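Local coordinates for protein alkaline phosphatase (PDB 2W5V) that probably hydrolyses phosphate monoesters at alkaline pH through a phosphoserine intermediate, using two zinc ions and one magnesium ion, at residues L39-G44 against F250-G255. The protein carries 1 engineered substitution. Sequence-based numbering, arbitrary orientation.
Sequences LLISDG and FIMSEG. With MG (magnesium ion), chain I; ZN (zinc ion), chain H.
The magnesium site of this alkaline phosphatase sits at the C-terminal ends of two adjacent parallel strands in the central sheet, where Asp43 and Glu254 meet at the metal. Asp43 OD2 and Glu254 OE2 each lie 2.1 Å from the magnesium ion, whose charge probably lets these two carboxylate oxygens approach to 3.1 Å. Three waters and Thr137 complete the shell; water 1 also donates to Glu254 OE1, which Ser256 holds as well. The carboxylate of Asp43 bridges two metals, since its OD1 reaches the zinc ion at 2.0 Å, beside Asp301 and His302. In Glu254, CG is anti to the backbone N (chi1 -178°), and the chain stays extended beyond it, carrying OE2 to the metal. Leading up to the site, five backbone hydrogen bonds join the strands, from Leu39 N to Ile251 O (2.7 Å) through to Asp43 N to Gly255 O (3.2 Å), the last donor standing above the carbonyl plane. On the face that carries Glu254, Ile41 and Met252 cross at about a right angle, Ile41 CD1 lying 3.8 Å from both CG and SD of Met252. An alanine at Met252 would probably leave a gap beside Ile41 CD1 and Leu39 CD2. On the other face Leu40 CD2 presses tightly on Ser253 CB (3.4 Å). Helix 267-291 covers Leu40 and helix 230-242 covers Ile251, Phe141 packs against Leu39, Ile41 and Met252, and strands 294-299 and 124-129 flank the pair.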
loop_
_atom_site.group_PDB
_atom_site.type_symbol
_atom_site.label_atom_id
_atom_site.label_comp_id
_atom_site.label_asym_id
_atom_site.label_seq_id
_atom_site.Cartn_x
_atom_site.Cartn_y
_atom_site.Cartn_z
ATOM N N LEU B 39 19.455 3.113 1.454
ATOM C CA LEU B 39 18.250 2.503 1.995
ATOM C C LEU B 39 17.624 3.431 3.037
ATOM O O LEU B 39 18.215 3.689 4.081
ATOM C CB LEU B 39 18.595 1.153 2.622
ATOM C CG LEU B 39 17.454 0.501 3.389
ATOM C CD1 LEU B 39 16.262 0.242 2.465
ATOM C CD2 LEU B 39 17.940 -0.783 4.032
ATOM N N LEU B 40 16.446 3.965 2.737
ATOM C CA LEU B 40 15.789 4.891 3.657
ATOM C C LEU B 40 14.630 4.171 4.314
ATOM O O LEU B 40 13.794 3.565 3.642
ATOM C CB LEU B 40 15.282 6.129 2.916
ATOM C CG LEU B 40 16.334 6.863 2.084
ATOM C CD1 LEU B 40 15.703 7.890 1.189
ATOM C CD2 LEU B 40 17.341 7.509 2.994
ATOM N N ILE B 41 14.596 4.225 5.634
ATOM C CA ILE B 41 13.604 3.503 6.402
ATOM C C ILE B 41 12.781 4.496 7.203
ATOM O O ILE B 41 13.314 5.254 8.016
ATOM C CB ILE B 41 14.270 2.515 7.374
ATOM C CG1 ILE B 41 15.083 1.469 6.608
ATOM C CG2 ILE B 41 13.230 1.852 8.267
ATOM C CD1 ILE B 41 15.846 0.508 7.515
ATOM N N SER B 42 11.479 4.492 6.959
ATOM C CA SER B 42 10.550 5.287 7.745
ATOM C C SER B 42 9.960 4.360 8.795
ATOM O O SER B 42 9.124 3.504 8.484
ATOM C CB SER B 42 9.436 5.832 6.850
ATOM O OG SER B 42 8.947 4.818 5.981
ATOM N N ASP B 43 10.396 4.519 10.037
ATOM C CA ASP B 43 9.951 3.621 11.089
ATOM C C ASP B 43 8.475 3.849 11.411
ATOM O O ASP B 43 8.077 4.952 11.772
ATOM C CB ASP B 43 10.809 3.779 12.350
ATOM C CG ASP B 43 10.696 2.578 13.267
ATOM O OD1 ASP B 43 9.553 2.162 13.533
ATOM O OD2 ASP B 43 11.735 2.029 13.692
ATOM N N GLY B 44 7.671 2.801 11.259
ATOM C CA GLY B 44 6.273 2.850 11.634
ATOM C C GLY B 44 5.340 3.433 10.584
ATOM O O GLY B 44 4.165 3.664 10.869
ATOM N N PHE B 250 27.301 2.364 0.759
ATOM C CA PHE B 250 25.995 1.950 1.224
ATOM C C PHE B 250 25.608 2.851 2.398
ATOM O O PHE B 250 26.408 3.056 3.307
ATOM C CB PHE B 250 26.027 0.487 1.687
ATOM C CG PHE B 250 24.772 0.063 2.388
ATOM C CD1 PHE B 250 23.695 -0.439 1.671
ATOM C CD2 PHE B 250 24.653 0.208 3.759
ATOM C CE1 PHE B 250 22.532 -0.806 2.310
ATOM C CE2 PHE B 250 23.498 -0.159 4.414
ATOM C CZ PHE B 250 22.427 -0.667 3.688
ATOM N N ILE B 251 24.394 3.394 2.374
ATOM C CA ILE B 251 23.888 4.233 3.468
ATOM C C ILE B 251 22.498 3.767 3.870
ATOM O O ILE B 251 21.676 3.452 3.007
ATOM C CB ILE B 251 23.784 5.722 3.029
ATOM C CG1 ILE B 251 25.168 6.307 2.774
ATOM C CG2 ILE B 251 23.042 6.559 4.062
ATOM C CD1 ILE B 251 25.136 7.604 1.962
ATOM N N MET B 252 22.243 3.699 5.173
ATOM C CA MET B 252 20.886 3.556 5.694
ATOM C C MET B 252 20.587 4.825 6.487
ATOM O O MET B 252 21.316 5.156 7.418
ATOM C CB MET B 252 20.761 2.333 6.613
ATOM C CG MET B 252 19.313 1.995 7.008
ATOM S SD MET B 252 18.565 3.097 8.243
ATOM C CE MET B 252 19.560 2.678 9.687
ATOM N N SER B 253 19.541 5.544 6.086
ATOM C CA SER B 253 19.051 6.710 6.825
ATOM C C SER B 253 17.629 6.454 7.321
ATOM O O SER B 253 16.771 5.991 6.563
ATOM C CB SER B 253 19.045 7.960 5.941
ATOM O OG SER B 253 20.350 8.253 5.481
ATOM N N GLU B 254 17.370 6.775 8.582
ATOM C CA GLU B 254 16.080 6.455 9.168
ATOM C C GLU B 254 15.319 7.692 9.612
ATOM O O GLU B 254 15.858 8.530 10.335
ATOM C CB GLU B 254 16.247 5.524 10.368
ATOM C CG GLU B 254 14.914 5.123 10.969
ATOM C CD GLU B 254 15.026 4.591 12.376
ATOM O OE1 GLU B 254 16.046 4.851 13.045
ATOM O OE2 GLU B 254 14.074 3.922 12.816
ATOM N N GLY B 255 14.067 7.801 9.169
ATOM C CA GLY B 255 13.126 8.727 9.776
ATOM C C GLY B 255 12.560 8.031 11.003
ATOM O O GLY B 255 11.504 7.397 10.948
HETATM MG MG MG I . 13.478 2.843 14.515
HETATM ZN ZN ZN H . 9.724 0.238 14.077
HETATM O O HOH W 1 15.462 3.533 15.425
HETATM O O HOH W 2 12.269 4.446 15.406
HETATM O O HOH W 3 13.211 1.672 16.484
#